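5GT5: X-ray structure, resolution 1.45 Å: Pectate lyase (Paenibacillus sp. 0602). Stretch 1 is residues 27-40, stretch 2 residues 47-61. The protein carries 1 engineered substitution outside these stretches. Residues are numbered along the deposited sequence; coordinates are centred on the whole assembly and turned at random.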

# COMPACT_ATOMS: atom_id res chain seq x y z
N THR A 27 8.32 -21.61 15.31
CA THR A 27 7.44 -21.25 16.43
C THR A 27 7.50 -19.77 16.86
O THR A 27 6.58 -19.27 17.50
CB THR A 27 7.72 -22.13 17.66
OG1 THR A 27 9.10 -22.03 18.03
CG2 THR A 27 7.39 -23.58 17.35
N ALA A 28 8.58 -19.08 16.52
CA ALA A 28 8.64 -17.67 16.91
C ALA A 28 7.61 -16.84 16.14
O ALA A 28 7.11 -15.84 16.64
CB ALA A 28 10.03 -17.10 16.69
N VAL A 29 7.36 -17.24 14.90
CA VAL A 29 6.49 -16.41 14.04
C VAL A 29 5.25 -17.14 13.54
O VAL A 29 4.40 -16.52 12.90
CB VAL A 29 7.29 -15.80 12.84
CG1 VAL A 29 8.28 -14.72 13.32
CG2 VAL A 29 8.02 -16.87 12.04
N TYR A 30 5.12 -18.43 13.81
CA TYR A 30 3.93 -19.22 13.46
C TYR A 30 3.31 -19.67 14.76
O TYR A 30 3.93 -20.49 15.49
CB TYR A 30 4.36 -20.43 12.63
CG TYR A 30 3.25 -21.24 11.98
CD1 TYR A 30 2.28 -21.90 12.74
CD2 TYR A 30 3.24 -21.42 10.60
CE1 TYR A 30 1.29 -22.65 12.13
CE2 TYR A 30 2.23 -22.19 9.97
CZ TYR A 30 1.29 -22.81 10.76
OH TYR A 30 0.31 -23.56 10.15
N LYS A 31 2.13 -19.15 15.09
CA LYS A 31 1.48 -19.45 16.35
C LYS A 31 0.23 -20.28 16.16
O LYS A 31 -0.69 -19.87 15.43
CB LYS A 31 1.12 -18.17 17.12
CG LYS A 31 2.29 -17.27 17.43
CD LYS A 31 3.34 -17.97 18.30
CE LYS A 31 4.39 -16.95 18.69
NZ LYS A 31 5.46 -17.64 19.48
N LYS A 32 0.18 -21.43 16.82
CA LYS A 32 -1.00 -22.28 16.84
C LYS A 32 -1.87 -21.86 18.00
O LYS A 32 -1.44 -21.81 19.15
CB LYS A 32 -0.58 -23.75 16.96
CG LYS A 32 0.08 -24.26 15.67
CD LYS A 32 0.46 -25.73 15.74
CE LYS A 32 1.12 -26.15 14.46
NZ LYS A 32 1.47 -27.62 14.52
N VAL A 33 -3.11 -21.52 17.67
CA VAL A 33 -4.01 -20.93 18.64
C VAL A 33 -5.13 -21.89 19.02
O VAL A 33 -5.94 -22.31 18.16
CB VAL A 33 -4.57 -19.60 18.07
CG1 VAL A 33 -5.78 -19.13 18.85
CG2 VAL A 33 -3.47 -18.53 18.05
N TYR A 34 -5.17 -22.25 20.31
CA TYR A 34 -6.16 -23.21 20.80
C TYR A 34 -7.22 -22.56 21.66
O TYR A 34 -8.27 -23.15 21.90
CB TYR A 34 -5.46 -24.30 21.62
CG TYR A 34 -4.43 -25.07 20.83
CD1 TYR A 34 -3.09 -24.65 20.78
CD2 TYR A 34 -4.77 -26.23 20.15
CE1 TYR A 34 -2.13 -25.38 20.04
CE2 TYR A 34 -3.84 -26.93 19.41
CZ TYR A 34 -2.53 -26.51 19.36
OH TYR A 34 -1.60 -27.22 18.63
N ASN A 35 -6.95 -21.35 22.12
CA ASN A 35 -7.84 -20.66 23.03
C ASN A 35 -7.63 -19.17 22.93
O ASN A 35 -6.76 -18.71 22.17
CB ASN A 35 -7.64 -21.19 24.46
CG ASN A 35 -6.23 -20.98 24.96
OD1 ASN A 35 -5.69 -19.88 24.89
ND2 ASN A 35 -5.63 -22.04 25.50
N ALA A 36 -8.43 -18.41 23.67
CA ALA A 36 -8.41 -16.95 23.57
C ALA A 36 -7.08 -16.35 24.03
O ALA A 36 -6.63 -15.34 23.49
CB ALA A 36 -9.54 -16.34 24.37
N THR A 37 -6.45 -16.96 25.03
CA THR A 37 -5.16 -16.43 25.50
C THR A 37 -4.07 -16.55 24.44
O THR A 37 -3.33 -15.60 24.22
CB THR A 37 -4.72 -17.14 26.78
OG1 THR A 37 -5.75 -17.00 27.76
CG2 THR A 37 -3.43 -16.51 27.32
N ASP A 38 -4.00 -17.70 23.78
CA ASP A 38 -3.10 -17.89 22.64
C ASP A 38 -3.36 -16.82 21.59
O ASP A 38 -2.42 -16.25 21.06
CB ASP A 38 -3.29 -19.25 21.96
CG ASP A 38 -2.97 -20.43 22.86
OD1 ASP A 38 -2.19 -20.30 23.85
OD2 ASP A 38 -3.51 -21.50 22.53
N LEU A 39 -4.63 -16.53 21.31
CA LEU A 39 -4.92 -15.53 20.29
C LEU A 39 -4.47 -14.14 20.74
O LEU A 39 -3.90 -13.36 19.95
CB LEU A 39 -6.42 -15.51 19.99
CG LEU A 39 -6.82 -14.68 18.76
CD1 LEU A 39 -6.19 -15.23 17.50
CD2 LEU A 39 -8.36 -14.68 18.61
N ALA A 40 -4.74 -13.81 21.99
CA ALA A 40 -4.35 -12.53 22.54
C ALA A 40 -2.85 -12.33 22.48
O ALA A 40 -2.36 -11.23 22.15
CB ALA A 40 -4.85 -12.37 23.93
N SER A 47 3.78 -7.98 18.09
CA SER A 47 4.19 -9.33 18.44
C SER A 47 5.17 -9.89 17.41
O SER A 47 5.93 -10.84 17.72
CB SER A 47 2.97 -10.25 18.52
OG SER A 47 2.49 -10.53 17.21
N GLY A 48 5.09 -9.37 16.18
CA GLY A 48 5.92 -9.87 15.08
C GLY A 48 5.47 -11.18 14.47
O GLY A 48 6.13 -11.74 13.57
N VAL A 49 4.33 -11.68 14.94
CA VAL A 49 3.84 -12.97 14.45
C VAL A 49 3.42 -12.83 13.00
O VAL A 49 2.80 -11.81 12.64
CB VAL A 49 2.69 -13.46 15.34
CG1 VAL A 49 1.94 -14.62 14.71
CG2 VAL A 49 3.23 -13.85 16.69
N LYS A 50 3.77 -13.80 12.17
CA LYS A 50 3.48 -13.81 10.74
C LYS A 50 2.31 -14.69 10.37
O LYS A 50 1.55 -14.31 9.47
CB LYS A 50 4.73 -14.28 9.98
CG LYS A 50 5.93 -13.34 10.12
CD LYS A 50 5.65 -12.15 9.19
CE LYS A 50 6.27 -10.86 9.61
NZ LYS A 50 5.82 -9.82 8.60
N VAL A 51 2.16 -15.86 11.01
CA VAL A 51 1.06 -16.77 10.72
C VAL A 51 0.41 -17.15 12.01
O VAL A 51 1.09 -17.55 12.97
CB VAL A 51 1.53 -18.02 9.97
CG1 VAL A 51 0.39 -19.02 9.82
CG2 VAL A 51 2.15 -17.66 8.62
N VAL A 52 -0.92 -17.02 12.05
CA VAL A 52 -1.75 -17.51 13.14
C VAL A 52 -2.62 -18.65 12.60
O VAL A 52 -3.46 -18.42 11.70
CB VAL A 52 -2.63 -16.37 13.73
CG1 VAL A 52 -3.59 -16.97 14.78
CG2 VAL A 52 -1.76 -15.26 14.34
N GLU A 53 -2.41 -19.89 13.10
CA GLU A 53 -3.26 -21.02 12.76
C GLU A 53 -4.24 -21.24 13.90
O GLU A 53 -3.86 -21.64 15.00
CB GLU A 53 -2.47 -22.30 12.50
CG GLU A 53 -3.42 -23.40 11.96
CD GLU A 53 -2.76 -24.74 11.73
OE1 GLU A 53 -1.52 -24.82 11.75
OE2 GLU A 53 -3.51 -25.71 11.50
N ILE A 54 -5.51 -20.97 13.63
CA ILE A 54 -6.59 -21.26 14.56
C ILE A 54 -6.84 -22.77 14.50
O ILE A 54 -7.06 -23.31 13.42
CB ILE A 54 -7.87 -20.52 14.13
CG1 ILE A 54 -7.57 -19.02 13.97
CG2 ILE A 54 -9.05 -20.79 15.08
CD1 ILE A 54 -7.15 -18.38 15.24
N MET A 55 -6.76 -23.46 15.63
CA MET A 55 -6.74 -24.92 15.64
C MET A 55 -8.11 -25.54 15.85
O MET A 55 -8.31 -26.73 15.55
CB MET A 55 -5.78 -25.41 16.74
CG MET A 55 -4.34 -24.87 16.62
SD MET A 55 -3.60 -25.24 15.05
CE MET A 55 -3.39 -27.03 15.22
N ASN A 56 -9.03 -24.77 16.40
CA ASN A 56 -10.36 -25.27 16.75
C ASN A 56 -11.31 -24.08 16.85
O ASN A 56 -10.86 -22.93 16.80
CB ASN A 56 -10.32 -26.07 18.07
CG ASN A 56 -9.48 -25.38 19.16
OD1 ASN A 56 -8.39 -25.83 19.46
ND2 ASN A 56 -10.00 -24.29 19.75
N ASP A 57 -12.61 -24.34 16.99
CA ASP A 57 -13.54 -23.25 17.23
C ASP A 57 -13.12 -22.43 18.44
O ASP A 57 -12.62 -22.99 19.44
CB ASP A 57 -14.98 -23.75 17.47
CG ASP A 57 -15.59 -24.48 16.29
OD1 ASP A 57 -15.02 -24.45 15.18
OD2 ASP A 57 -16.66 -25.13 16.49
N LEU A 58 -13.33 -21.12 18.36
CA LEU A 58 -13.02 -20.22 19.47
C LEU A 58 -14.24 -19.48 19.96
O LEU A 58 -14.99 -18.85 19.16
CB LEU A 58 -11.93 -19.21 19.08
CG LEU A 58 -10.55 -19.77 18.70
CD1 LEU A 58 -9.65 -18.64 18.29
CD2 LEU A 58 -9.95 -20.53 19.90
N ASN A 59 -14.47 -19.54 21.26
CA ASN A 59 -15.58 -18.84 21.91
C ASN A 59 -14.99 -17.65 22.63
O ASN A 59 -14.37 -17.79 23.70
CB ASN A 59 -16.26 -19.80 22.88
CG ASN A 59 -16.90 -20.94 22.15
OD1 ASN A 59 -17.72 -20.70 21.29
ND2 ASN A 59 -16.46 -22.16 22.43
N LEU A 60 -15.14 -16.48 22.02
CA LEU A 60 -14.30 -15.34 22.36
C LEU A 60 -15.03 -14.20 23.08
O LEU A 60 -14.56 -13.06 23.12
CB LEU A 60 -13.59 -14.83 21.08
CG LEU A 60 -12.72 -15.85 20.37
CD1 LEU A 60 -12.15 -15.25 19.09
CD2 LEU A 60 -11.58 -16.33 21.30
N GLY A 61 -16.20 -14.49 23.65
CA GLY A 61 -16.91 -13.46 24.40
C GLY A 61 -16.18 -13.00 25.65
O GLY A 61 -15.49 -13.80 26.29
O HOH W 1 7.46 -12.84 16.68

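Two parallel strands, 30-33 and 51-54, form the frame of this contact, their axes 19° apart. The backbone ladder opens at Val29 O, which accepts from both Lys50 N (2.9 Å) and Val51 N (3.0 Å). It then alternates in the usual parallel manner: Lys31 N to Val51 O (2.9 Å), Glu53 N to Lys31 O (2.9 Å), Val33 N to Glu53 O (2.8 Å), and Met55 N to Val33 O (2.9 Å). Every second residue of each strand carries the bonds.

On the face of Tyr30, Lys32, Val51 and Glu53, the tyrosine takes chi1 t, which leans its ring toward the neighbouring strand. Val51 CG1 packs over the ring face, 3.9 Å from its centroid, and the phenol reaches on to Glu53, where Tyr30 OH donates to Glu53 OE1 at 2.7 Å. Glu53 is extended, t at chi1 and chi2, which carries its carboxylate out to the ring edge; both its oxygens also have partners elsewhere in the structure, so a buried acid is paid for. Lys32 is m, then t throughout, with Lys32 CG 3.9 Å from Met55 SD.

The face of Lys31, Val33, Val52 and Ile54 is greasier. Val33, Val52, Ile54, Leu39, Leu58 and Leu60 are all buried, so apolar side chains suit the cluster. Val33, chi1 t, sets CG2 3.6 Å from Val52 CG1, while its CG1 lies 3.9 Å from both Ile54 CD1 and Leu58 CD1. Leu39, on the helix, closes this cluster: with chi1 t and chi2 p, its CD1 sits 4.0 Å from Ile54 CD1 and its CD2 3.9 Å from Leu60 CD1. Ala36 is small, yet its CB still meets Leu60 CD2 at 3.7 Å. On this same face, Lys31 leads away from stretch 2 by its m, m, t, t path: CG touches Val49 CG2 at 3.6 Å, and NZ donates to Thr27 O at 2.8 Å.

Beyond the strands, Tyr34 and Met55 pair near the surface. Met55, m at all three chi angles, folds so that CG lies over the Tyr34 ring face, 3.7 Å from the centroid. Asn56, chi1 p, brings ND2 to Tyr34 O (3.0 Å) while the same nitrogen donates to Asp57 O (2.9 Å). Asn35, also p, caps the helix by accepting from Asp38 N at its OD1 (3.0 Å); Asp38 OD2 accepts from Tyr34 N (2.9 Å), both bonds bracing the turn within stretch 1. At the other end, a water donates to Ala28 O (3.0 Å) and Ser47 O (2.7 Å), and Gly48 suits its positive phi.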